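Local structure of pyrophosphate phosphohydrolase (Thermus thermophilus, 2PRD) at residues 29-34 / 40-45; 53-58 / 102-107; 138-141 / 147-150; 127-132 / 153-158. The protein probably catalyses the magnesium-dependent hydrolysis of inorganic pyrophosphate to two phosphate ions and works as a homohexamer. One frame throughout, in Å; residues are numbered along the deposited sequence.

Contact 1: 29-34 / 40-45; sequences KYEYDP and KLDRVL. With SO4 (sulfate ion), chain B.
A two-stranded antiparallel hairpin, built from strands 28-33 and 38-44, brings K29 and R43 side by side over a bound sulfate. Both residues are predicted to bind the substrate, and the sulfate, probably a crystallisation ion, occupies a place consistent with a phosphate. R43 grips it with both ends of its guanidinium: R43 NH2 reaches sulfate O2 at 3.1 Å on an almost straight line (179°), while R43 NH1 reaches O4 at 2.9 Å. K29 NZ adds a weak bond to O3. The R43 chain runs extended from CG to NE, and one face of its guanidinium, toward the rim, is covered by K29 CG. Lysine suits this place because its methylenes can pack on the guanidinium while its ammonium goes on to the anion. R43 NH1 also donates to D42 OD2 at 3.1 Å, in the guanidinium plane, as part of a salt bridge, and E143 pairs with NE, so the group is fixed from several sides.

The backbone carries a classic beta bulge here: D42 and R43 both face K29, whose carbonyl O accepts from both D42 N (2.9 Å) and R43 N (3.2 Å). The extra residue places D42 where its carboxylate stacks on that of E31, planes 19° apart, with E31 OE2 3.4 Å from D42 OD1. Beyond the bulge the regular register resumes with Y30 opposite L41, then E31 opposite K40, which exchange two backbone hydrogen bonds. On the face away from the sulfate, Y30 CE1 packs 3.8 Å from L41 CD1, and a second subunit covers this apolar pair.

Contact 2: 53-58 / 102-107; sequences GDYGFI and DAKVIG
Y55 swings its CG opposite its own backbone N (chi1 -177°), which carries the phenol from strand 54-57 toward K104, while the lysine folds its ammonium in by a single bend at the end of an otherwise straight chain (chi4 -39°). The two side chains cross at about a right angle. K104 CD comes to the edge of the Y55 ring, near its plane and 4.1 Å from Y55 CE1, and beyond it K104 NZ stands 3.3 Å from Y55 OH. The hydroxyl has its strongest partner in D70, to which it is hydrogen-bonded; K104 NZ forms a salt bridge to the same aspartate.

On its own strand, K104 NZ also pairs with D102, meeting D102 OD2 at 3.0 Å on the syn side of the carboxylate, with a weak second bond to OD1. Lysine suits this position because its long aliphatic shaft can run past an aromatic edge and still present a cation between two acids. Elsewhere in the contact the touch is purely apolar: I58 CD1 lies 4.5 Å from V105 CG2, a loose touch between branched residues that face each other across the interior. Strand 70-74 pairs with both strand 54-57 and strand 101-109, so these side chains meet past an intervening strand in the curled sheet.

Y55 is a predicted substrate ligand, and D70 and D102 are predicted magnesium ligands. K104 bridges the two aspartates and probably offsets part of the negative charge gathered for the cofactor, while the bond from Y55 to D70 is consistent with a link between the substrate and metal sides of the site.

Contact 3: 138-141 / 147-150; sequences TYKA and GKWV. With SO4 (sulfate ion), chain B.
K140 and K148 cross at about a right angle, meeting through their methylenes: K140 CE lies 3.9 Å from K148 CD. The shaft of K140 also crosses V150 at about a right angle, with K140 CD 3.8 Å from V150 CG2; the valine methyl suits a touch against lysine methylenes. K140 is extended beyond CG, which lets its methylenes run past K148 and V150 and deliver K140 NZ to sulfate O1 at 3.0 Å; the same ammonium forms a salt bridge to E98. Its two anionic partners explain why a lysine fits here. K148 NZ lies 4.8 Å from K140 NZ, with a long, weak pairing to E143.

On another side, K140 CG sits 3.9 Å above the plane of the Y139 ring, over its centre. The ring presents its edge to the sulfate, and Y139 OH donates to sulfate O2 at a short 2.5 Å. F135 stacks on this ring and F136 meets it with the planes at about 90°, an aromatic setting that probably restricts how far the ring can turn. Across the backbones, one water donates to K148 O at 2.7 Å and more weakly to K140 O, linking the two loop segments.

Residues 138-141 form a type I beta turn closed by A141 N to T138 O, at the C-terminal end of helix 126-138. Y139, a predicted substrate ligand, and K140, together with R43 and, weakly, K29, bind the anion, consistent with the phosphate-binding pocket of a pyrophosphatase.

Contact 4: 127-132 / 153-158; sequences GVKQEI and TGWRDR
W155 lays its six-membered ring against the shaft of K129, so that K129 CG stands 4.0 Å from the ring centroid and 15° off the normal, a CH-pi contact over the face. K129 CB adds to it at 3.7 Å from W155 CZ2, and CD continues along the same face toward the middle of the indole. At the ring's edge, near its plane, I132 CB approaches W155 CH2 at 4.1 Å; this side chain crosses the indole at about a right angle. Lysine and isoleucine, one turn apart on the helix, thus hold the tryptophan by face and by rim. The backbone takes part too, with K129 O 3.3 Å from W155 CZ2.

K129 bends at chi3 (-87°), turning away from the indole after its methylenes have covered it. The ammonium can then donate to the carbonyl O of I121, and weakly to that of V124, so a residue with a greasy shaft and a polar end serves both neighbours. Just before the tryptophan in the chain, T153 and G154 both face L94 in a classic beta bulge, and the backbone angles of G154 call for glycine.

The indole packs further on I121 and on L93 of strand 84-97, the antiparallel neighbour of strand 150-156. Helix 126-138 is thereby fastened to this edge of the sheet, while its Q130 and E131 reach two other subunits, and D157 caps the start of helix 158-173.

Contact 2 lies at the centre of the chain and is wholly buried, whereas contacts 1, 3 and 4 sit further out and are only partly buried. Contacts 1 and 3 share the sulfate and touch through R43 with Y139, K140 and K148, gathering basic residues and a tyrosine round the anion; contact 2, which holds a predicted metal ligand, touches contact 1 where K29 packs on Y55, but not contact 3. Contact 4 differs in being mostly apolar packing of helix on strand, yet it meets contact 2 where I106 touches W155, and both reach the same sheet. Contact 3 is nested in the loop that contact 4 closes. Contact 1 alone relies on backbone pairing between its segments.

Contact 1: 29-34 / 40-45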
loop_
_atom_site.group_PDB
_atom_site.type_symbol
_atom_site.label_atom_id
_atom_site.label_comp_id
_atom_site.label_asym_id
_atom_site.label_seq_id
_atom_site.Cartn_x
_atom_site.Cartn_y
_atom_site.Cartn_z
ATOM N N LYS A 29 -10.944 7.075 -11.832
ATOM C CA LYS A 29 -11.095 6.871 -13.274
ATOM C C LYS A 29 -10.414 7.974 -14.069
ATOM O O LYS A 29 -11.076 8.957 -14.329
ATOM C CB LYS A 29 -12.591 6.829 -13.603
ATOM C CG LYS A 29 -13.017 5.937 -14.727
ATOM C CD LYS A 29 -12.639 6.461 -16.102
ATOM C CE LYS A 29 -13.287 5.607 -17.203
ATOM N NZ LYS A 29 -12.612 5.869 -18.526
ATOM N N TYR A 30 -9.186 7.770 -14.448
ATOM C CA TYR A 30 -8.389 8.694 -15.221
ATOM C C TYR A 30 -8.593 8.456 -16.724
ATOM O O TYR A 30 -8.957 7.364 -17.129
ATOM C CB TYR A 30 -6.872 8.453 -15.021
ATOM C CG TYR A 30 -6.390 8.712 -13.627
ATOM C CD1 TYR A 30 -6.458 10.021 -13.124
ATOM C CD2 TYR A 30 -5.841 7.709 -12.835
ATOM C CE1 TYR A 30 -5.995 10.289 -11.842
ATOM C CE2 TYR A 30 -5.457 7.963 -11.527
ATOM C CZ TYR A 30 -5.532 9.264 -11.064
ATOM O OH TYR A 30 -5.051 9.566 -9.799
ATOM N N GLU A 31 -8.263 9.499 -17.476
ATOM C CA GLU A 31 -8.374 9.405 -18.936
ATOM C C GLU A 31 -7.328 10.305 -19.586
ATOM O O GLU A 31 -7.152 11.385 -19.027
ATOM C CB GLU A 31 -9.648 10.128 -19.371
ATOM C CG GLU A 31 -10.862 9.247 -19.353
ATOM C CD GLU A 31 -12.070 10.085 -19.813
ATOM O OE1 GLU A 31 -11.750 11.258 -20.114
ATOM O OE2 GLU A 31 -13.182 9.527 -19.791
ATOM N N TYR A 32 -6.857 9.881 -20.740
ATOM C CA TYR A 32 -5.898 10.752 -21.438
ATOM C C TYR A 32 -6.715 11.733 -22.271
ATOM O O TYR A 32 -7.647 11.308 -22.951
ATOM C CB TYR A 32 -4.989 9.937 -22.326
ATOM C CG TYR A 32 -4.117 10.839 -23.157
ATOM C CD1 TYR A 32 -3.030 11.448 -22.549
ATOM C CD2 TYR A 32 -4.390 11.091 -24.501
ATOM C CE1 TYR A 32 -2.197 12.295 -23.290
ATOM C CE2 TYR A 32 -3.569 11.938 -25.242
ATOM C CZ TYR A 32 -2.487 12.527 -24.614
ATOM O OH TYR A 32 -1.620 13.347 -25.312
ATOM N N ASP A 33 -6.400 12.981 -22.118
ATOM C CA ASP A 33 -6.992 14.118 -22.774
ATOM C C ASP A 33 -6.047 14.733 -23.813
ATOM O O ASP A 33 -5.165 15.530 -23.475
ATOM C CB ASP A 33 -7.319 15.203 -21.722
ATOM C CG ASP A 33 -8.240 16.245 -22.364
ATOM O OD1 ASP A 33 -7.930 16.676 -23.488
ATOM O OD2 ASP A 33 -9.283 16.590 -21.764
ATOM N N PRO A 34 -6.263 14.371 -25.069
ATOM C CA PRO A 34 -5.463 14.843 -26.188
ATOM C C PRO A 34 -5.414 16.352 -26.301
ATOM O O PRO A 34 -4.325 16.909 -26.572
ATOM C CB PRO A 34 -6.045 14.125 -27.377
ATOM C CG PRO A 34 -7.494 13.866 -26.969
ATOM C CD PRO A 34 -7.332 13.432 -25.513
ATOM N N LYS A 40 -6.235 13.245 -17.187
ATOM C CA LYS A 40 -7.149 14.017 -16.372
ATOM C C LYS A 40 -8.005 13.056 -15.556
ATOM O O LYS A 40 -8.179 11.920 -16.006
ATOM C CB LYS A 40 -8.082 14.778 -17.322
ATOM C CG LYS A 40 -9.037 15.696 -16.564
ATOM C CD LYS A 40 -9.794 16.577 -17.567
ATOM C CE LYS A 40 -10.960 15.820 -18.193
ATOM N NZ LYS A 40 -12.217 16.000 -17.402
ATOM N N LEU A 41 -8.545 13.566 -14.459
ATOM C CA LEU A 41 -9.427 12.647 -13.690
ATOM C C LEU A 41 -10.826 12.873 -14.237
ATOM O O LEU A 41 -11.327 13.988 -14.162
ATOM C CB LEU A 41 -9.398 12.960 -12.215
ATOM C CG LEU A 41 -10.421 12.082 -11.449
ATOM C CD1 LEU A 41 -9.603 10.860 -10.982
ATOM C CD2 LEU A 41 -11.027 12.866 -10.331
ATOM N N ASP A 42 -11.356 11.798 -14.795
ATOM C CA ASP A 42 -12.713 11.903 -15.350
ATOM C C ASP A 42 -13.672 11.848 -14.184
ATOM O O ASP A 42 -14.611 12.654 -14.054
ATOM C CB ASP A 42 -12.850 10.752 -16.346
ATOM C CG ASP A 42 -14.272 10.858 -16.892
ATOM O OD1 ASP A 42 -14.534 11.837 -17.635
ATOM O OD2 ASP A 42 -15.067 9.996 -16.494
ATOM N N ARG A 43 -13.409 10.926 -13.240
ATOM C CA ARG A 43 -14.289 10.878 -12.063
ATOM C C ARG A 43 -13.785 9.773 -11.151
ATOM O O ARG A 43 -12.993 8.979 -11.629
ATOM C CB ARG A 43 -15.716 10.500 -12.460
ATOM C CG ARG A 43 -15.920 9.020 -12.793
ATOM C CD ARG A 43 -17.262 8.766 -13.423
ATOM N NE ARG A 43 -17.538 7.380 -13.769
ATOM C CZ ARG A 43 -17.209 6.719 -14.863
ATOM N NH1 ARG A 43 -16.524 7.296 -15.865
ATOM N NH2 ARG A 43 -17.550 5.464 -15.068
ATOM N N VAL A 44 -14.303 9.787 -9.953
ATOM C CA VAL A 44 -14.054 8.761 -8.924
ATOM C C VAL A 44 -15.295 7.876 -8.940
ATOM O O VAL A 44 -16.397 8.403 -8.884
ATOM C CB VAL A 44 -13.826 9.390 -7.552
ATOM C CG1 VAL A 44 -13.475 8.389 -6.460
ATOM C CG2 VAL A 44 -12.701 10.411 -7.625
ATOM N N LEU A 45 -15.122 6.575 -9.098
ATOM C CA LEU A 45 -16.273 5.641 -9.135
ATOM C C LEU A 45 -17.066 5.843 -7.839
ATOM O O LEU A 45 -16.443 5.879 -6.784
ATOM C CB LEU A 45 -15.761 4.219 -9.261
ATOM C CG LEU A 45 -14.921 3.765 -10.423
ATOM C CD1 LEU A 45 -14.575 2.274 -10.234
ATOM C CD2 LEU A 45 -15.641 3.960 -11.766
HETATM S S SO4 B . -16.467 4.830 -18.964
HETATM O O1 SO4 B . -17.737 4.924 -19.758
HETATM O O2 SO4 B . -16.741 4.025 -17.721
HETATM O O3 SO4 B . -15.229 4.378 -19.658
HETATM O O4 SO4 B . -16.186 6.267 -18.534
#

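Contact 2: 53-58 / 102-107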
loop_
_atom_site.group_PDB
_atom_site.type_symbol
_atom_site.label_atom_id
_atom_site.label_comp_id
_atom_site.label_asym_id
_atom_site.label_seq_id
_atom_site.Cartn_x
_atom_site.Cartn_y
_atom_site.Cartn_z
ATOM N N GLY A 53 -8.856 -4.890 -13.771
ATOM C CA GLY A 53 -7.575 -5.091 -14.507
ATOM C C GLY A 53 -7.197 -3.697 -14.949
ATOM O O GLY A 53 -8.093 -2.848 -14.736
ATOM N N ASP A 54 -6.046 -3.494 -15.530
ATOM C CA ASP A 54 -5.604 -2.183 -16.004
ATOM C C ASP A 54 -6.333 -1.780 -17.276
ATOM O O ASP A 54 -6.420 -2.586 -18.199
ATOM C CB ASP A 54 -4.044 -2.104 -16.213
ATOM C CG ASP A 54 -3.253 -2.598 -15.066
ATOM O OD1 ASP A 54 -2.963 -3.806 -14.982
ATOM O OD2 ASP A 54 -2.831 -1.768 -14.205
ATOM N N TYR A 55 -6.892 -0.579 -17.291
ATOM C CA TYR A 55 -7.671 -0.100 -18.417
ATOM C C TYR A 55 -7.020 0.976 -19.271
ATOM O O TYR A 55 -6.498 1.961 -18.767
ATOM C CB TYR A 55 -9.038 0.366 -17.853
ATOM C CG TYR A 55 -10.030 0.829 -18.903
ATOM C CD1 TYR A 55 -10.798 -0.113 -19.585
ATOM C CD2 TYR A 55 -10.239 2.164 -19.202
ATOM C CE1 TYR A 55 -11.743 0.271 -20.549
ATOM C CE2 TYR A 55 -11.181 2.561 -20.125
ATOM C CZ TYR A 55 -11.909 1.608 -20.792
ATOM O OH TYR A 55 -12.844 1.973 -21.748
ATOM N N GLY A 56 -7.142 0.832 -20.625
ATOM C CA GLY A 56 -6.464 1.930 -21.401
ATOM C C GLY A 56 -7.015 1.780 -22.820
ATOM O O GLY A 56 -8.025 1.107 -22.926
ATOM N N PHE A 57 -6.296 2.341 -23.749
ATOM C CA PHE A 57 -6.747 2.297 -25.148
ATOM C C PHE A 57 -5.651 1.889 -26.078
ATOM O O PHE A 57 -4.490 2.044 -25.659
ATOM C CB PHE A 57 -7.281 3.717 -25.496
ATOM C CG PHE A 57 -6.251 4.806 -25.584
ATOM C CD1 PHE A 57 -5.461 5.002 -26.711
ATOM C CD2 PHE A 57 -6.067 5.695 -24.532
ATOM C CE1 PHE A 57 -4.511 5.982 -26.775
ATOM C CE2 PHE A 57 -5.108 6.690 -24.576
ATOM C CZ PHE A 57 -4.337 6.860 -25.709
ATOM N N ILE A 58 -5.990 1.435 -27.300
ATOM C CA ILE A 58 -4.922 1.095 -28.283
ATOM C C ILE A 58 -4.616 2.308 -29.124
ATOM O O ILE A 58 -5.558 2.784 -29.768
ATOM C CB ILE A 58 -5.334 -0.128 -29.138
ATOM C CG1 ILE A 58 -5.658 -1.336 -28.241
ATOM C CG2 ILE A 58 -4.139 -0.459 -30.055
ATOM C CD1 ILE A 58 -5.941 -2.642 -28.988
ATOM N N ASP A 102 -20.554 -1.651 -27.995
ATOM C CA ASP A 102 -19.130 -1.470 -27.626
ATOM C C ASP A 102 -18.499 -2.843 -27.463
ATOM O O ASP A 102 -19.235 -3.802 -27.183
ATOM C CB ASP A 102 -19.162 -0.682 -26.349
ATOM C CG ASP A 102 -17.878 -0.153 -25.784
ATOM O OD1 ASP A 102 -16.858 0.032 -26.475
ATOM O OD2 ASP A 102 -17.940 0.137 -24.553
ATOM N N ALA A 103 -17.221 -2.936 -27.723
ATOM C CA ALA A 103 -16.457 -4.173 -27.602
ATOM C C ALA A 103 -15.144 -3.744 -26.945
ATOM O O ALA A 103 -14.619 -2.764 -27.491
ATOM C CB ALA A 103 -16.056 -4.760 -28.945
ATOM N N LYS A 104 -14.760 -4.413 -25.884
ATOM C CA LYS A 104 -13.449 -4.051 -25.249
ATOM C C LYS A 104 -12.513 -5.201 -25.505
ATOM O O LYS A 104 -13.001 -6.335 -25.524
ATOM C CB LYS A 104 -13.733 -3.784 -23.750
ATOM C CG LYS A 104 -14.571 -2.492 -23.720
ATOM C CD LYS A 104 -14.692 -1.884 -22.359
ATOM C CE LYS A 104 -15.439 -0.585 -22.315
ATOM N NZ LYS A 104 -15.183 0.352 -23.439
ATOM N N VAL A 105 -11.234 -4.931 -25.717
ATOM C CA VAL A 105 -10.236 -6.003 -25.946
ATOM C C VAL A 105 -9.786 -6.541 -24.594
ATOM O O VAL A 105 -9.786 -5.761 -23.632
ATOM C CB VAL A 105 -9.088 -5.436 -26.774
ATOM C CG1 VAL A 105 -7.843 -6.304 -26.794
ATOM C CG2 VAL A 105 -9.550 -5.162 -28.220
ATOM N N ILE A 106 -9.541 -7.816 -24.440
ATOM C CA ILE A 106 -9.100 -8.431 -23.185
ATOM C C ILE A 106 -7.646 -8.808 -23.503
ATOM O O ILE A 106 -7.420 -9.450 -24.534
ATOM C CB ILE A 106 -9.944 -9.613 -22.741
ATOM C CG1 ILE A 106 -11.411 -9.190 -22.495
ATOM C CG2 ILE A 106 -9.479 -10.311 -21.468
ATOM C CD1 ILE A 106 -11.440 -8.105 -21.433
ATOM N N GLY A 107 -6.684 -8.359 -22.673
ATOM C CA GLY A 107 -5.310 -8.764 -23.025
ATOM C C GLY A 107 -4.507 -9.084 -21.777
ATOM O O GLY A 107 -5.048 -8.972 -20.683
#

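Contact 3: 138-141 / 147-150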
loop_
_atom_site.group_PDB
_atom_site.type_symbol
_atom_site.label_atom_id
_atom_site.label_comp_id
_atom_site.label_asym_id
_atom_site.label_seq_id
_atom_site.Cartn_x
_atom_site.Cartn_y
_atom_site.Cartn_z
ATOM N N THR A 138 -22.373 -3.191 -12.748
ATOM C CA THR A 138 -22.798 -2.457 -11.560
ATOM C C THR A 138 -22.072 -1.145 -11.369
ATOM O O THR A 138 -22.550 -0.311 -10.569
ATOM C CB THR A 138 -22.551 -3.315 -10.294
ATOM O OG1 THR A 138 -21.163 -3.725 -10.265
ATOM C CG2 THR A 138 -23.359 -4.599 -10.253
ATOM N N TYR A 139 -20.961 -0.946 -12.037
ATOM C CA TYR A 139 -20.133 0.246 -11.780
ATOM C C TYR A 139 -20.722 1.573 -12.131
ATOM O O TYR A 139 -20.298 2.602 -11.588
ATOM C CB TYR A 139 -18.728 0.073 -12.303
ATOM C CG TYR A 139 -18.420 0.548 -13.715
ATOM C CD1 TYR A 139 -19.065 -0.016 -14.794
ATOM C CD2 TYR A 139 -17.447 1.485 -13.974
ATOM C CE1 TYR A 139 -18.789 0.313 -16.100
ATOM C CE2 TYR A 139 -17.141 1.845 -15.273
ATOM C CZ TYR A 139 -17.816 1.263 -16.319
ATOM O OH TYR A 139 -17.527 1.609 -17.622
ATOM N N LYS A 140 -21.745 1.542 -12.995
ATOM C CA LYS A 140 -22.405 2.780 -13.404
ATOM C C LYS A 140 -23.816 2.868 -12.844
ATOM O O LYS A 140 -24.569 3.818 -13.114
ATOM C CB LYS A 140 -22.340 2.889 -14.913
ATOM C CG LYS A 140 -21.078 3.463 -15.522
ATOM C CD LYS A 140 -21.239 3.532 -17.020
ATOM C CE LYS A 140 -20.141 4.179 -17.797
ATOM N NZ LYS A 140 -20.632 4.451 -19.205
ATOM N N ALA A 141 -24.117 1.907 -11.969
ATOM C CA ALA A 141 -25.393 1.807 -11.287
ATOM C C ALA A 141 -25.705 3.058 -10.502
ATOM O O ALA A 141 -26.899 3.436 -10.588
ATOM C CB ALA A 141 -25.563 0.515 -10.509
ATOM N N GLY A 147 -28.027 9.316 -16.437
ATOM C CA GLY A 147 -28.285 8.661 -17.681
ATOM C C GLY A 147 -27.249 7.679 -18.182
ATOM O O GLY A 147 -27.218 7.469 -19.417
ATOM N N LYS A 148 -26.426 7.106 -17.301
ATOM C CA LYS A 148 -25.425 6.115 -17.724
ATOM C C LYS A 148 -25.980 4.711 -17.514
ATOM O O LYS A 148 -26.743 4.469 -16.558
ATOM C CB LYS A 148 -24.104 6.255 -17.011
ATOM C CG LYS A 148 -23.368 7.594 -17.090
ATOM C CD LYS A 148 -21.971 7.388 -16.517
ATOM C CE LYS A 148 -21.094 8.616 -16.626
ATOM N NZ LYS A 148 -19.645 8.295 -16.449
ATOM N N TRP A 149 -25.603 3.807 -18.419
ATOM C CA TRP A 149 -26.065 2.418 -18.278
ATOM C C TRP A 149 -25.176 1.490 -19.095
ATOM O O TRP A 149 -24.476 2.001 -19.966
ATOM C CB TRP A 149 -27.517 2.166 -18.566
ATOM C CG TRP A 149 -27.973 2.506 -19.941
ATOM C CD1 TRP A 149 -28.697 3.616 -20.279
ATOM C CD2 TRP A 149 -27.776 1.772 -21.156
ATOM N NE1 TRP A 149 -28.937 3.627 -21.631
ATOM C CE2 TRP A 149 -28.375 2.511 -22.193
ATOM C CE3 TRP A 149 -27.128 0.579 -21.481
ATOM C CZ2 TRP A 149 -28.358 2.089 -23.524
ATOM C CZ3 TRP A 149 -27.107 0.168 -22.808
ATOM C CH2 TRP A 149 -27.726 0.917 -23.818
ATOM N N VAL A 150 -25.232 0.216 -18.709
ATOM C CA VAL A 150 -24.432 -0.824 -19.339
ATOM C C VAL A 150 -25.005 -2.226 -19.239
ATOM O O VAL A 150 -25.460 -2.603 -18.164
ATOM C CB VAL A 150 -23.019 -0.906 -18.678
ATOM C CG1 VAL A 150 -22.256 -2.086 -19.273
ATOM C CG2 VAL A 150 -22.252 0.377 -18.906
HETATM S S SO4 B . -16.467 4.830 -18.964
HETATM O O1 SO4 B . -17.737 4.924 -19.758
HETATM O O2 SO4 B . -16.741 4.025 -17.721
HETATM O O3 SO4 B . -15.229 4.378 -19.658
HETATM O O4 SO4 B . -16.186 6.267 -18.534
HETATM O O HOH W 1 -27.176 2.535 -14.788
#

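Contact 4: 127-132 / 153-158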
loop_
_atom_site.group_PDB
_atom_site.type_symbol
_atom_site.label_atom_id
_atom_site.label_comp_id
_atom_site.label_asym_id
_atom_site.label_seq_id
_atom_site.Cartn_x
_atom_site.Cartn_y
_atom_site.Cartn_z
ATOM N N GLY A 127 -13.751 -17.503 -12.960
ATOM C CA GLY A 127 -13.992 -16.741 -11.717
ATOM C C GLY A 127 -13.620 -15.285 -11.998
ATOM O O GLY A 127 -14.180 -14.347 -11.437
ATOM N N VAL A 128 -12.662 -15.147 -12.870
ATOM C CA VAL A 128 -12.154 -13.855 -13.330
ATOM C C VAL A 128 -13.093 -13.239 -14.341
ATOM O O VAL A 128 -13.478 -12.047 -14.232
ATOM C CB VAL A 128 -10.728 -13.959 -13.898
ATOM C CG1 VAL A 128 -10.292 -12.584 -14.380
ATOM C CG2 VAL A 128 -9.786 -14.512 -12.854
ATOM N N LYS A 129 -13.547 -13.984 -15.339
ATOM C CA LYS A 129 -14.514 -13.459 -16.274
ATOM C C LYS A 129 -15.805 -13.000 -15.596
ATOM O O LYS A 129 -16.457 -12.037 -16.048
ATOM C CB LYS A 129 -14.938 -14.588 -17.276
ATOM C CG LYS A 129 -13.812 -14.798 -18.286
ATOM C CD LYS A 129 -14.293 -15.583 -19.489
ATOM C CE LYS A 129 -14.160 -17.086 -19.222
ATOM N NZ LYS A 129 -13.413 -17.699 -20.373
ATOM N N GLN A 130 -16.194 -13.648 -14.491
ATOM C CA GLN A 130 -17.456 -13.260 -13.823
ATOM C C GLN A 130 -17.289 -11.931 -13.065
ATOM O O GLN A 130 -18.250 -11.167 -12.877
ATOM C CB GLN A 130 -17.923 -14.246 -12.834
ATOM C CG GLN A 130 -18.542 -15.558 -12.793
ATOM C CD GLN A 130 -18.845 -15.914 -11.313
ATOM O OE1 GLN A 130 -19.952 -16.451 -11.131
ATOM N NE2 GLN A 130 -17.926 -15.564 -10.387
ATOM N N GLU A 131 -16.071 -11.769 -12.535
ATOM C CA GLU A 131 -15.699 -10.561 -11.798
ATOM C C GLU A 131 -15.741 -9.384 -12.756
ATOM O O GLU A 131 -16.301 -8.320 -12.438
ATOM C CB GLU A 131 -14.324 -10.723 -11.118
ATOM C CG GLU A 131 -13.990 -9.517 -10.210
ATOM C CD GLU A 131 -12.538 -9.603 -9.726
ATOM O OE1 GLU A 131 -11.774 -10.274 -10.427
ATOM O OE2 GLU A 131 -12.202 -9.095 -8.644
ATOM N N ILE A 132 -15.134 -9.584 -13.931
ATOM C CA ILE A 132 -15.132 -8.509 -14.968
ATOM C C ILE A 132 -16.534 -8.134 -15.377
ATOM O O ILE A 132 -16.966 -6.961 -15.298
ATOM C CB ILE A 132 -14.224 -8.849 -16.153
ATOM C CG1 ILE A 132 -12.770 -8.996 -15.707
ATOM C CG2 ILE A 132 -14.341 -7.745 -17.203
ATOM C CD1 ILE A 132 -11.783 -9.632 -16.641
ATOM N N THR A 153 -23.125 -8.205 -23.137
ATOM C CA THR A 153 -23.628 -9.088 -24.183
ATOM C C THR A 153 -22.976 -10.432 -24.263
ATOM O O THR A 153 -23.701 -11.420 -24.414
ATOM C CB THR A 153 -23.479 -8.281 -25.502
ATOM O OG1 THR A 153 -24.637 -7.445 -25.583
ATOM C CG2 THR A 153 -23.287 -9.227 -26.648
ATOM N N GLY A 154 -21.666 -10.556 -24.139
ATOM C CA GLY A 154 -21.035 -11.875 -24.223
ATOM C C GLY A 154 -19.541 -11.714 -24.460
ATOM O O GLY A 154 -19.074 -10.594 -24.493
ATOM N N TRP A 155 -18.862 -12.829 -24.616
ATOM C CA TRP A 155 -17.424 -12.875 -24.818
ATOM C C TRP A 155 -17.090 -13.525 -26.162
ATOM O O TRP A 155 -17.853 -14.389 -26.606
ATOM C CB TRP A 155 -16.813 -13.688 -23.704
ATOM C CG TRP A 155 -16.992 -13.189 -22.297
ATOM C CD1 TRP A 155 -18.058 -13.375 -21.467
ATOM C CD2 TRP A 155 -16.024 -12.471 -21.521
ATOM N NE1 TRP A 155 -17.821 -12.801 -20.244
ATOM C CE2 TRP A 155 -16.563 -12.255 -20.239
ATOM C CE3 TRP A 155 -14.729 -12.011 -21.777
ATOM C CZ2 TRP A 155 -15.917 -11.570 -19.227
ATOM C CZ3 TRP A 155 -14.060 -11.351 -20.747
ATOM C CH2 TRP A 155 -14.659 -11.118 -19.510
ATOM N N ARG A 156 -15.957 -13.078 -26.688
ATOM C CA ARG A 156 -15.467 -13.584 -27.971
ATOM C C ARG A 156 -14.017 -13.981 -27.825
ATOM O O ARG A 156 -13.303 -13.417 -27.001
ATOM C CB ARG A 156 -15.639 -12.601 -29.106
ATOM C CG ARG A 156 -17.050 -12.182 -29.467
ATOM C CD ARG A 156 -17.808 -13.338 -30.100
ATOM N NE ARG A 156 -19.190 -12.952 -30.340
ATOM C CZ ARG A 156 -20.226 -13.148 -29.550
ATOM N NH1 ARG A 156 -20.144 -13.772 -28.373
ATOM N NH2 ARG A 156 -21.415 -12.710 -29.962
ATOM N N ASP A 157 -13.579 -14.890 -28.678
ATOM C CA ASP A 157 -12.234 -15.462 -28.608
ATOM C C ASP A 157 -11.177 -14.673 -29.298
ATOM O O ASP A 157 -11.464 -13.583 -29.790
ATOM C CB ASP A 157 -12.349 -16.905 -29.129
ATOM C CG ASP A 157 -12.515 -16.971 -30.640
ATOM O OD1 ASP A 157 -12.774 -15.918 -31.250
ATOM O OD2 ASP A 157 -12.357 -18.101 -31.172
ATOM N N ARG A 158 -9.934 -15.138 -29.250
ATOM C CA ARG A 158 -8.840 -14.417 -29.852
ATOM C C ARG A 158 -9.053 -14.197 -31.334
ATOM O O ARG A 158 -8.503 -13.188 -31.849
ATOM C CB ARG A 158 -7.505 -15.137 -29.562
ATOM C CG ARG A 158 -6.338 -14.341 -30.164
ATOM C CD ARG A 158 -5.151 -15.347 -30.196
ATOM N NE ARG A 158 -5.654 -16.502 -30.925
ATOM C CZ ARG A 158 -5.315 -17.767 -30.810
ATOM N NH1 ARG A 158 -4.397 -18.158 -29.935
ATOM N NH2 ARG A 158 -5.906 -18.693 -31.573
#